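RNA polymerase ECF-subfamily sigma factor (Streptomyces venezuelae, PDB 6DXO) directs RNA polymerase to specific promoters as an ECF sigma factor needed for aerial mycelium formation, and is held here by its anti-sigma factor. Local coordinates at the interface of chains A and B. Coordinates in Å, arbitrary orientation; residue numbers count along the deposited sequence, not the author numbering. Chains: chain A, RNA polymerase ECF-subfamily sigma factor; chain B, BldN.

All three contacts use helix 60-78 of chain B, probably the anti-sigma factor RsbN. Contact 1 packs one side of this helix against A helices 89-98 and 101-112, within sigma region 4. Contacts 2 and 3 lie on A helices 12-31 and 37-53, of the region 2 part. The C-alpha centres lie about 16 Å apart for contacts 1 and 2, and about 13 Å from contact 3 to either. The chain B helix is therefore wedged between the two sigma regions. Contact 3 adds B:Leu58 from the loop before the helix and reaches the polymerase core-binding motif. This arrangement probably keeps the sigma factor from engaging the polymerase.

Contact 1: the interface of chains A and B. Residues chain A 93, 96-97, 104, 108, 112; chain B 64-65.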
loop_
_atom_site.group_PDB
_atom_site.type_symbol
_atom_site.label_atom_id
_atom_site.label_comp_id
_atom_site.label_asym_id
_atom_site.label_seq_id
_atom_site.Cartn_x
_atom_site.Cartn_y
_atom_site.Cartn_z
ATOM N N LEU A 93 1.651 -10.474 -12.800
ATOM C CA LEU A 93 1.728 -10.061 -11.405
ATOM C C LEU A 93 0.630 -10.626 -10.506
ATOM O O LEU A 93 0.866 -10.873 -9.325
ATOM C CB LEU A 93 1.808 -8.531 -11.299
ATOM C CG LEU A 93 3.161 -7.962 -11.749
ATOM C CD1 LEU A 93 3.117 -6.449 -11.930
ATOM C CD2 LEU A 93 4.265 -8.363 -10.774
ATOM N N VAL A 96 1.669 -13.957 -9.574
ATOM C CA VAL A 96 2.614 -13.948 -8.454
ATOM C C VAL A 96 1.891 -13.912 -7.111
ATOM O O VAL A 96 2.298 -14.563 -6.152
ATOM C CB VAL A 96 3.599 -12.752 -8.526
ATOM C CG1 VAL A 96 4.477 -12.722 -7.286
ATOM C CG2 VAL A 96 4.441 -12.816 -9.788
ATOM N N ARG A 97 0.812 -13.133 -7.043
ATOM C CA ARG A 97 0.060 -12.998 -5.803
ATOM C C ARG A 97 -0.611 -14.310 -5.388
ATOM O O ARG A 97 -1.030 -14.460 -4.244
ATOM C CB ARG A 97 -0.979 -11.877 -5.923
ATOM C CG ARG A 97 -0.435 -10.492 -5.611
ATOM C CD ARG A 97 -0.932 -9.995 -4.254
ATOM N NE ARG A 97 -0.571 -10.893 -3.158
ATOM C CZ ARG A 97 -1.002 -10.758 -1.907
ATOM N NH1 ARG A 97 -1.812 -9.760 -1.588
ATOM N NH2 ARG A 97 -0.624 -11.619 -0.973
ATOM N N GLN A 104 6.127 -16.995 -3.177
ATOM C CA GLN A 104 5.859 -15.592 -3.500
ATOM C C GLN A 104 7.017 -14.689 -3.063
ATOM O O GLN A 104 7.527 -13.886 -3.836
ATOM C CB GLN A 104 4.547 -15.109 -2.879
ATOM C CG GLN A 104 4.110 -13.771 -3.480
ATOM C CD GLN A 104 2.738 -13.305 -3.024
ATOM O OE1 GLN A 104 2.478 -12.101 -2.964
ATOM N NE2 GLN A 104 1.847 -14.250 -2.724
ATOM N N THR A 108 9.646 -12.485 -5.417
ATOM C CA THR A 108 9.631 -11.039 -5.183
ATOM C C THR A 108 11.037 -10.532 -4.862
ATOM O O THR A 108 11.537 -9.603 -5.486
ATOM C CB THR A 108 8.681 -10.687 -4.046
ATOM O OG1 THR A 108 7.363 -11.146 -4.390
ATOM C CG2 THR A 108 8.639 -9.170 -3.828
ATOM N N LEU A 112 11.769 -9.195 -8.470
ATOM C CA LEU A 112 11.215 -7.846 -8.320
ATOM C C LEU A 112 12.162 -6.902 -7.569
ATOM O O LEU A 112 12.179 -5.707 -7.829
ATOM C CB LEU A 112 9.836 -7.893 -7.659
ATOM C CG LEU A 112 8.760 -8.588 -8.500
ATOM C CD1 LEU A 112 7.430 -8.619 -7.766
ATOM C CD2 LEU A 112 8.605 -7.908 -9.860
ATOM N N VAL B 64 6.093 -4.669 -2.281
ATOM C CA VAL B 64 6.846 -4.706 -3.534
ATOM C C VAL B 64 5.934 -5.095 -4.698
ATOM O O VAL B 64 5.926 -4.454 -5.748
ATOM C CB VAL B 64 8.039 -5.682 -3.464
ATOM C CG1 VAL B 64 8.806 -5.663 -4.788
ATOM C CG2 VAL B 64 8.936 -5.306 -2.296
ATOM N N VAL B 65 5.125 -6.126 -4.489
ATOM C CA VAL B 65 4.318 -6.667 -5.569
ATOM C C VAL B 65 3.162 -5.726 -5.887
ATOM O O VAL B 65 2.874 -5.443 -7.064
ATOM C CB VAL B 65 3.785 -8.067 -5.238
ATOM C CG1 VAL B 65 2.829 -8.537 -6.309
ATOM C CG2 VAL B 65 4.947 -9.072 -5.110
#
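Helix 60-78 of chain B packs against helices 89-98 and 101-112 of chain A. B:Val65 and B:Val64 supply the chain B side. B:Val65 splits its two methyls between the A helices. CG1, anti to the backbone N (chi1 174°), turns to the CG methylene of A:Arg97 at 3.9 Å, although that arginine is poorly ordered. CG2 turns to helix 101-112, where it meets A:Leu112 CD1 at 3.7 Å. The same methyl lies 3.3 Å from the hydroxyl oxygen OG1 of A:Thr108, whose side chain stands roughly perpendicular to that of B:Val65. A:Thr108 OG1 also donates a hydrogen bond to the carbonyl A:Gln104 O, 2.8 Å away and from above the carbonyl plane. This probably helps to hold the rotation that points CG2 at B:Val64 CB, 3.6 Å away. The threonine and valine side chains pass alongside one another, pointing opposite ways. B:Val64 CG1 also touches A:Leu112 CB at 3.8 Å. Putting a glycine at A:Thr108 would probably open a gap beside B:Val64 and leave the A:Gln104 carbonyl without its hydroxyl donor. The site lies on the region 4 part of the sigma fold, facing the inserted chain B helix.

Contact 2: the interface of chains A and B. Residues chain A 15, 49, 52; chain B 70, 73-74, 77.
The phenyl ring of A:Phe15 meets B:Leu70 across the interface and has A:Leu52 CD1 over one face, 3.8 Å above the plane and toward the rim. Ring atom CE2 meets the CD2 methyl of B:Leu70 at 3.7 Å. The ring atoms CD2 and CE2 also reach B:Leu70 CB. A:Phe15 carries its ring anti to the backbone N (chi1 -165°), which extends it toward the chain B helix. B:Leu70 CD2 is shared with A:Leu49, whose CD2 methyl lies 3.5 Å away. One methyl of chain B thus joins side chains from two A helices. A:Leu52 reaches further along the chain B helix. With CG anti to the backbone N (chi1 177°), its CD1 methyl approaches the backbone carbonyl B:Leu70 O at 3.4 Å and packs on B:Met74 CG at 3.7 Å. That methyl also touches the small B:Ala73 CB at 4.0 Å, and A:Leu49 CD2 approaches the same carbon. The other methyl, A:Leu52 CD2, lies 4.1 Å from the sulfur SD of B:Met77. Both methionines are poorly ordered, so their details are less certain. The side chains described here meet largely through carbon and sulfur groups, so their fit probably depends mostly on shape. The site lies toward the C-terminal end of B helix 60-78, which runs along A helices 12-31 and 37-53 of the region 2 part.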
loop_
_atom_site.group_PDB
_atom_site.type_symbol
_atom_site.label_atom_id
_atom_site.label_comp_id
_atom_site.label_asym_id
_atom_site.label_seq_id
_atom_site.Cartn_x
_atom_site.Cartn_y
_atom_site.Cartn_z
ATOM N N PHE A 15 2.276 7.638 -9.344
ATOM C CA PHE A 15 1.235 6.835 -8.692
ATOM C C PHE A 15 1.890 5.826 -7.736
ATOM O O PHE A 15 1.367 5.514 -6.682
ATOM C CB PHE A 15 0.341 6.103 -9.693
ATOM C CG PHE A 15 -0.923 5.581 -9.075
ATOM C CD1 PHE A 15 -2.052 6.383 -8.997
ATOM C CD2 PHE A 15 -0.974 4.302 -8.529
ATOM C CE1 PHE A 15 -3.228 5.906 -8.406
ATOM C CE2 PHE A 15 -2.142 3.824 -7.926
ATOM C CZ PHE A 15 -3.255 4.630 -7.860
ATOM N N LEU A 49 -6.168 0.189 -7.004
ATOM C CA LEU A 49 -6.472 -0.098 -8.405
ATOM C C LEU A 49 -7.731 0.634 -8.875
ATOM O O LEU A 49 -7.808 1.098 -10.022
ATOM C CB LEU A 49 -6.584 -1.607 -8.649
ATOM C CG LEU A 49 -5.253 -2.362 -8.733
ATOM C CD1 LEU A 49 -5.487 -3.861 -8.792
ATOM C CD2 LEU A 49 -4.467 -1.899 -9.950
ATOM N N LEU A 52 -6.974 4.340 -9.307
ATOM C CA LEU A 52 -6.158 4.506 -10.504
ATOM C C LEU A 52 -7.047 4.493 -11.726
ATOM O O LEU A 52 -6.950 5.368 -12.587
ATOM C CB LEU A 52 -5.130 3.373 -10.570
ATOM C CG LEU A 52 -4.199 3.304 -11.782
ATOM C CD1 LEU A 52 -2.948 2.526 -11.400
ATOM C CD2 LEU A 52 -4.903 2.634 -12.934
ATOM N N LEU B 70 0.677 -1.678 -9.489
ATOM C CA LEU B 70 0.039 -0.380 -9.741
ATOM C C LEU B 70 0.782 0.437 -10.800
ATOM O O LEU B 70 0.168 1.096 -11.663
ATOM C CB LEU B 70 -0.057 0.397 -8.438
ATOM C CG LEU B 70 -1.024 -0.281 -7.475
ATOM C CD1 LEU B 70 -0.729 0.079 -6.039
ATOM C CD2 LEU B 70 -2.474 0.156 -7.869
ATOM N N ALA B 73 -0.078 -1.170 -14.091
ATOM C CA ALA B 73 -1.436 -0.812 -14.505
ATOM C C ALA B 73 -1.460 0.587 -15.101
ATOM O O ALA B 73 -2.151 0.833 -16.087
ATOM C CB ALA B 73 -2.390 -0.906 -13.340
ATOM N N MET B 74 -0.703 1.503 -14.503
ATOM C CA MET B 74 -0.609 2.870 -15.006
ATOM C C MET B 74 0.044 2.927 -16.378
ATOM O O MET B 74 -0.454 3.600 -17.290
ATOM C CB MET B 74 0.170 3.764 -14.036
ATOM C CG MET B 74 -0.687 4.763 -13.269
ATOM S SD MET B 74 -1.607 5.863 -14.361
ATOM C CE MET B 74 -0.355 6.281 -15.569
ATOM N N MET B 77 -2.254 1.814 -18.870
ATOM C CA MET B 77 -3.268 2.829 -19.145
ATOM C C MET B 77 -2.745 3.887 -20.111
ATOM O O MET B 77 -3.515 4.487 -20.864
ATOM C CB MET B 77 -3.712 3.484 -17.833
ATOM C CG MET B 77 -4.950 4.360 -17.925
ATOM S SD MET B 77 -5.576 4.818 -16.289
ATOM C CE MET B 77 -6.963 5.867 -16.725
#

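Contact 3: the interface of chains A and B. Residues chain A 19, 23-24, 44; chain B 58, 63, 66.
A:Thr44 belongs to the polymerase core-binding motif of sigma region 2, and here its CG2 methyl meets B:Leu58 CD1 tip to tip at 4.1 Å. A:Tyr19, A:Ser23 and A:Asp24, on the neighbouring helix 12-31, make polar links. The A:Tyr19 hydroxyl OH donates a hydrogen bond of 2.7 Å to the side-chain amide oxygen OE1 of B:Gln66. The donor is tilted 20° from the carbonyl plane, and ring and amide planes stand 74° apart. B:Gln66 CB also packs against A:Tyr19 CZ at 3.8 Å. B:Lys63 runs past the tyrosine hydroxyl, then bends at its last torsion (chi4 -90°) to bring its terminal nitrogen NZ to A:Ser23 and A:Asp24. NZ forms a salt bridge with the carboxylate oxygen A:Asp24 OD1 at 3.0 Å, weak as a hydrogen bond. B:Lys63 NZ and A:Ser23 OG lie 2.5 Å apart, unusually short for a hydrogen bond, so the exact length deserves caution. The A:Ser23 CB carbon, over one face of the tyrosine ring, touches B:Leu58 CD1 at 3.9 Å. The carboxylate would probably stabilise the lysine's positive charge. The site anchors the start of B helix 60-78 and its preceding loop to region 2, and probably helps to mask the polymerase-binding surface.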
loop_
_atom_site.group_PDB
_atom_site.type_symbol
_atom_site.label_atom_id
_atom_site.label_comp_id
_atom_site.label_asym_id
_atom_site.label_seq_id
_atom_site.Cartn_x
_atom_site.Cartn_y
_atom_site.Cartn_z
ATOM N N TYR A 19 1.065 5.354 -3.677
ATOM C CA TYR A 19 1.031 4.097 -2.930
ATOM C C TYR A 19 1.976 4.114 -1.731
ATOM O O TYR A 19 1.584 3.776 -0.614
ATOM C CB TYR A 19 1.309 2.904 -3.843
ATOM C CG TYR A 19 1.323 1.589 -3.083
ATOM C CD1 TYR A 19 0.141 0.900 -2.836
ATOM C CD2 TYR A 19 2.510 1.067 -2.592
ATOM C CE1 TYR A 19 0.138 -0.301 -2.119
ATOM C CE2 TYR A 19 2.525 -0.134 -1.878
ATOM C CZ TYR A 19 1.339 -0.813 -1.655
ATOM O OH TYR A 19 1.355 -1.991 -0.945
ATOM N N SER A 23 -0.405 3.766 1.448
ATOM C CA SER A 23 -0.782 2.348 1.542
ATOM C C SER A 23 -0.985 1.866 2.967
ATOM O O SER A 23 -1.934 1.115 3.231
ATOM C CB SER A 23 0.198 1.432 0.796
ATOM O OG SER A 23 1.490 1.554 1.340
ATOM N N ASP A 24 -0.133 2.300 3.897
ATOM C CA ASP A 24 -0.234 1.788 5.275
ATOM C C ASP A 24 -1.511 2.287 5.949
ATOM O O ASP A 24 -2.146 1.577 6.731
ATOM C CB ASP A 24 0.983 2.185 6.113
ATOM C CG ASP A 24 2.237 1.386 5.757
ATOM O OD1 ASP A 24 2.123 0.209 5.340
ATOM O OD2 ASP A 24 3.344 1.932 5.921
ATOM N N THR A 44 -6.531 -3.794 -0.052
ATOM C CA THR A 44 -5.693 -2.596 -0.107
ATOM C C THR A 44 -5.287 -2.399 -1.553
ATOM O O THR A 44 -5.391 -1.296 -2.109
ATOM C CB THR A 44 -4.444 -2.741 0.814
ATOM O OG1 THR A 44 -4.876 -2.840 2.176
ATOM C CG2 THR A 44 -3.539 -1.517 0.685
ATOM N N LEU B 58 1.850 -3.239 6.605
ATOM C CA LEU B 58 1.780 -4.057 5.401
ATOM C C LEU B 58 3.114 -4.749 5.232
ATOM O O LEU B 58 4.151 -4.100 5.340
ATOM C CB LEU B 58 1.541 -3.176 4.175
ATOM C CG LEU B 58 0.175 -3.117 3.498
ATOM C CD1 LEU B 58 0.194 -2.083 2.370
ATOM C CD2 LEU B 58 -0.222 -4.477 2.978
ATOM N N LYS B 63 4.163 -5.184 -0.262
ATOM C CA LYS B 63 4.297 -3.841 -0.849
ATOM C C LYS B 63 5.036 -3.862 -2.188
ATOM O O LYS B 63 4.693 -3.115 -3.123
ATOM C CB LYS B 63 5.016 -2.894 0.109
ATOM C CG LYS B 63 4.205 -2.464 1.314
ATOM C CD LYS B 63 4.936 -1.313 2.004
ATOM C CE LYS B 63 4.122 -0.701 3.128
ATOM N NZ LYS B 63 3.274 0.409 2.622
ATOM N N GLN B 66 2.521 -5.210 -4.846
ATOM C CA GLN B 66 1.392 -4.295 -5.079
ATOM C C GLN B 66 1.836 -3.035 -5.807
ATOM O O GLN B 66 1.161 -2.569 -6.720
ATOM C CB GLN B 66 0.700 -3.920 -3.776
ATOM C CG GLN B 66 0.077 -5.131 -3.081
ATOM C CD GLN B 66 -0.861 -4.767 -1.932
ATOM O OE1 GLN B 66 -0.777 -3.679 -1.346
ATOM N NE2 GLN B 66 -1.742 -5.698 -1.588
#